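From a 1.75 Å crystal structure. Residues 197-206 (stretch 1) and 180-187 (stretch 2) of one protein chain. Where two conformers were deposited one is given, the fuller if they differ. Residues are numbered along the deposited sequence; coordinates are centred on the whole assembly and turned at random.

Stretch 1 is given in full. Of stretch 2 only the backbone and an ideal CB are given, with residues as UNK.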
# COMPACT_ATOMS: atom_id res chain seq x y z
N GLN A 197 -10.63 14.74 -7.54
CA GLN A 197 -10.81 15.34 -6.22
C GLN A 197 -9.83 14.75 -5.22
O GLN A 197 -9.23 15.46 -4.41
CB GLN A 197 -12.24 15.13 -5.72
CG GLN A 197 -12.50 15.80 -4.37
CD GLN A 197 -12.38 17.31 -4.47
OE1 GLN A 197 -13.08 17.94 -5.25
NE2 GLN A 197 -11.45 17.88 -3.71
N VAL A 198 -9.68 13.43 -5.26
CA VAL A 198 -8.77 12.77 -4.33
C VAL A 198 -7.33 13.21 -4.58
O VAL A 198 -6.59 13.50 -3.65
CB VAL A 198 -8.89 11.24 -4.39
CG1 VAL A 198 -7.79 10.58 -3.54
CG2 VAL A 198 -10.27 10.80 -3.91
N VAL A 199 -6.92 13.27 -5.84
CA VAL A 199 -5.58 13.76 -6.15
C VAL A 199 -5.37 15.20 -5.66
O VAL A 199 -4.33 15.52 -5.09
CB VAL A 199 -5.30 13.68 -7.66
CG1 VAL A 199 -4.06 14.48 -8.02
CG2 VAL A 199 -5.16 12.20 -8.06
N ARG A 200 -6.36 16.06 -5.87
CA ARG A 200 -6.24 17.43 -5.37
C ARG A 200 -6.16 17.50 -3.84
O ARG A 200 -5.45 18.34 -3.30
CB ARG A 200 -7.41 18.29 -5.88
CG ARG A 200 -7.28 18.63 -7.34
CD ARG A 200 -8.58 19.25 -7.85
NE ARG A 200 -8.38 19.94 -9.11
CZ ARG A 200 -9.36 20.53 -9.79
NH1 ARG A 200 -10.61 20.48 -9.34
NH2 ARG A 200 -9.10 21.16 -10.93
N ASP A 201 -6.91 16.64 -3.16
CA ASP A 201 -6.81 16.54 -1.69
C ASP A 201 -5.38 16.15 -1.29
O ASP A 201 -4.84 16.67 -0.31
CB ASP A 201 -7.77 15.48 -1.14
CG ASP A 201 -9.24 15.86 -1.29
OD1 ASP A 201 -9.55 17.05 -1.52
OD2 ASP A 201 -10.09 14.95 -1.16
N CYS A 202 -4.78 15.23 -2.04
CA CYS A 202 -3.40 14.83 -1.73
C CYS A 202 -2.44 15.98 -1.96
O CYS A 202 -1.48 16.15 -1.23
CB CYS A 202 -2.95 13.63 -2.57
SG CYS A 202 -3.80 12.11 -2.14
N CYS A 203 -2.69 16.78 -3.00
CA CYS A 203 -1.87 17.96 -3.21
C CYS A 203 -1.92 18.91 -2.01
O CYS A 203 -0.89 19.42 -1.56
CB CYS A 203 -2.31 18.70 -4.47
SG CYS A 203 -2.01 17.74 -6.00
N ALA A 204 -3.11 19.16 -1.50
CA ALA A 204 -3.27 20.01 -0.31
C ALA A 204 -2.49 19.42 0.88
O ALA A 204 -1.78 20.14 1.60
CB ALA A 204 -4.74 20.17 0.03
N PHE A 205 -2.63 18.12 1.08
CA PHE A 205 -1.90 17.41 2.15
C PHE A 205 -0.38 17.58 2.00
O PHE A 205 0.33 17.86 2.98
CB PHE A 205 -2.28 15.94 2.11
CG PHE A 205 -1.51 15.07 3.07
CD1 PHE A 205 -1.59 15.28 4.44
CD2 PHE A 205 -0.74 14.01 2.60
CE1 PHE A 205 -0.89 14.45 5.34
CE2 PHE A 205 -0.05 13.15 3.49
CZ PHE A 205 -0.12 13.40 4.85
N LEU A 206 0.11 17.45 0.76
CA LEU A 206 1.54 17.54 0.48
C LEU A 206 2.04 18.98 0.43
O LEU A 206 3.23 19.21 0.31
CB LEU A 206 1.88 16.82 -0.84
CG LEU A 206 1.63 15.31 -0.81
CD1 LEU A 206 1.85 14.65 -2.18
CD2 LEU A 206 2.48 14.62 0.28
N UNK A 180 -1.17 12.10 13.58
CA UNK A 180 -2.25 12.30 12.62
C UNK A 180 -1.98 13.44 11.63
O UNK A 180 -2.45 13.41 10.49
CB UNK A 180 -3.55 12.58 13.37
N UNK A 181 -1.21 14.43 12.05
CA UNK A 181 -0.86 15.54 11.15
C UNK A 181 -0.12 15.07 9.88
O UNK A 181 -0.21 15.69 8.81
CB UNK A 181 0.01 16.55 11.90
N UNK A 182 0.67 14.01 10.03
CA UNK A 182 1.52 13.52 8.95
C UNK A 182 1.01 12.32 8.14
O UNK A 182 1.77 11.72 7.37
CB UNK A 182 2.88 13.15 9.55
N UNK A 183 -0.22 11.90 8.41
CA UNK A 183 -0.77 10.72 7.75
C UNK A 183 -2.12 11.05 7.11
O UNK A 183 -2.95 11.73 7.71
CB UNK A 183 -0.92 9.57 8.75
N UNK A 184 -2.33 10.59 5.88
CA UNK A 184 -3.62 10.76 5.23
C UNK A 184 -4.08 9.41 4.71
O UNK A 184 -3.32 8.73 4.02
CB UNK A 184 -3.54 11.79 4.10
N UNK A 185 -5.30 9.02 5.08
CA UNK A 185 -5.83 7.72 4.65
C UNK A 185 -6.90 7.99 3.61
O UNK A 185 -7.79 8.80 3.85
CB UNK A 185 -6.39 6.91 5.82
N UNK A 186 -6.81 7.32 2.47
CA UNK A 186 -7.77 7.48 1.38
C UNK A 186 -8.48 6.16 1.16
O UNK A 186 -7.87 5.10 1.29
CB UNK A 186 -7.08 7.95 0.10
N UNK A 187 -9.78 6.22 0.86
CA UNK A 187 -10.52 4.99 0.52
C UNK A 187 -10.56 4.77 -0.99
O UNK A 187 -10.82 5.69 -1.77
CB UNK A 187 -11.95 5.05 1.07

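Helix 197-206 and strand 183-187 run antiparallel (174° between axes, 10.0 Å at closest approach). At each position the evidence used is the direction of CA-to-CB and the distance from the ideal CB to the helix.

Position 180 opens a 3-10 segment (phi/psi -63/-29), and its ideal CB has nothing of the helix within 5.5 Å. The visible atoms set no preference there; the residue is Arg 180, which makes no contact with stretch 1.

At 181 (-59/-33) CA-to-CB points away, leaving the choice of side chain open. What meets the helix is the carbonyl: O of residue 181 lies 3.7 Å from Phe 205 CE1, near the ring plane. The residue is Glu 181, whose side chain comes no closer than 6.5 Å.

Position 182 (-100/6) also directs its CB away, and its carbonyl O sits 3.6 Å from Phe 205 CZ, again at the ring edge, where the polarised C-H groups suit an oxygen. Because this contact is made by backbone, many residues would serve. The deposited one is Gln 182.

At 183 the chain turns extended (-127/136) with CB away from the helix, so stretch 1 imposes little; a beta-branched residue would suit the backbone. It is Val 183, whose backbone C is 3.8 Å from Phe 205 CZ and whose N makes a weak hydrogen bond to Arg 180 O (3.4 Å).

Position 184 (-129/128) points toward the helix. Its ideal CB is 3.8 Å from Phe 205 CE2 and lies over the ring face, while the carboxylate of Asp 201 is farther along the helix. An aliphatic stem is wanted, and a long chain with a polar or positive end would be plausible; Leu, Met, Arg or Lys could all be considered. The residue is Lys 184. Its CB stands 3.7 Å from the centroid of the Phe 205 ring, 6° off the normal, a CH-pi contact. Chi1 to chi3 are all t, carrying the stem along the helix until CE is 3.9 Å from Asp 201 CB and 4.3 Å from Cys 202 SG. NZ is hydrogen-bonded elsewhere in the structure.

At 185 (-108/129) strand alternation leaves CB out of reach, so the helix cannot discriminate; the residue is Val 185.

Position 186 (-117/142) points toward the helix again, its ideal CB 4.5 Å from Val 198 CG1, with Cys 202 SG beyond. This apolar setting favours Val, Leu, Ile or Met. Ile 186 (chi1 m, chi2 t) places CG2 3.6 Å from Val 198 CG1 and CD1 3.5 Å from Cys 202 SG.

Position 187 (-94/135) points sideways, with no helix atom near its CB. Leu 187 leads its end away.

Stretch 2 180-187: REQVKVIL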
# COMPACT_ATOMS: atom_id res chain seq x y z
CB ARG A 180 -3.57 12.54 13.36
CG ARG A 180 -4.82 12.26 12.54
CD ARG A 180 -6.05 12.09 13.44
NE ARG A 180 -5.93 10.94 14.33
CZ ARG A 180 -6.46 9.74 14.08
NH1 ARG A 180 -7.16 9.55 12.97
NH2 ARG A 180 -6.31 8.75 14.95
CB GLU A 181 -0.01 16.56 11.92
CG GLU A 181 0.34 17.80 11.13
CD GLU A 181 -0.83 18.75 10.99
OE1 GLU A 181 -1.48 19.06 12.01
OE2 GLU A 181 -1.09 19.19 9.85
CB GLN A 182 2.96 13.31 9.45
CG GLN A 182 3.64 14.65 9.76
CD GLN A 182 4.95 14.50 10.51
OE1 GLN A 182 5.14 15.12 11.54
NE2 GLN A 182 5.85 13.68 9.99
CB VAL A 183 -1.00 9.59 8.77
CG1 VAL A 183 -1.59 8.34 8.05
CG2 VAL A 183 0.31 9.25 9.48
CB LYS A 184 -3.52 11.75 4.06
CG LYS A 184 -4.85 11.94 3.32
CD LYS A 184 -4.73 13.01 2.25
CE LYS A 184 -6.02 13.16 1.45
NZ LYS A 184 -7.11 13.73 2.30
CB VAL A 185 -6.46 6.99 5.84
CG1 VAL A 185 -7.13 5.67 5.38
CG2 VAL A 185 -5.40 6.73 6.90
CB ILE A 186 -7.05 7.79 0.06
CG1 ILE A 186 -6.22 9.06 0.19
CG2 ILE A 186 -8.04 7.94 -1.09
CD1 ILE A 186 -5.20 9.16 -0.92
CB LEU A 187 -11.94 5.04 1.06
CG LEU A 187 -12.04 5.29 2.57
CD1 LEU A 187 -13.50 5.24 3.01
CD2 LEU A 187 -11.19 4.26 3.34
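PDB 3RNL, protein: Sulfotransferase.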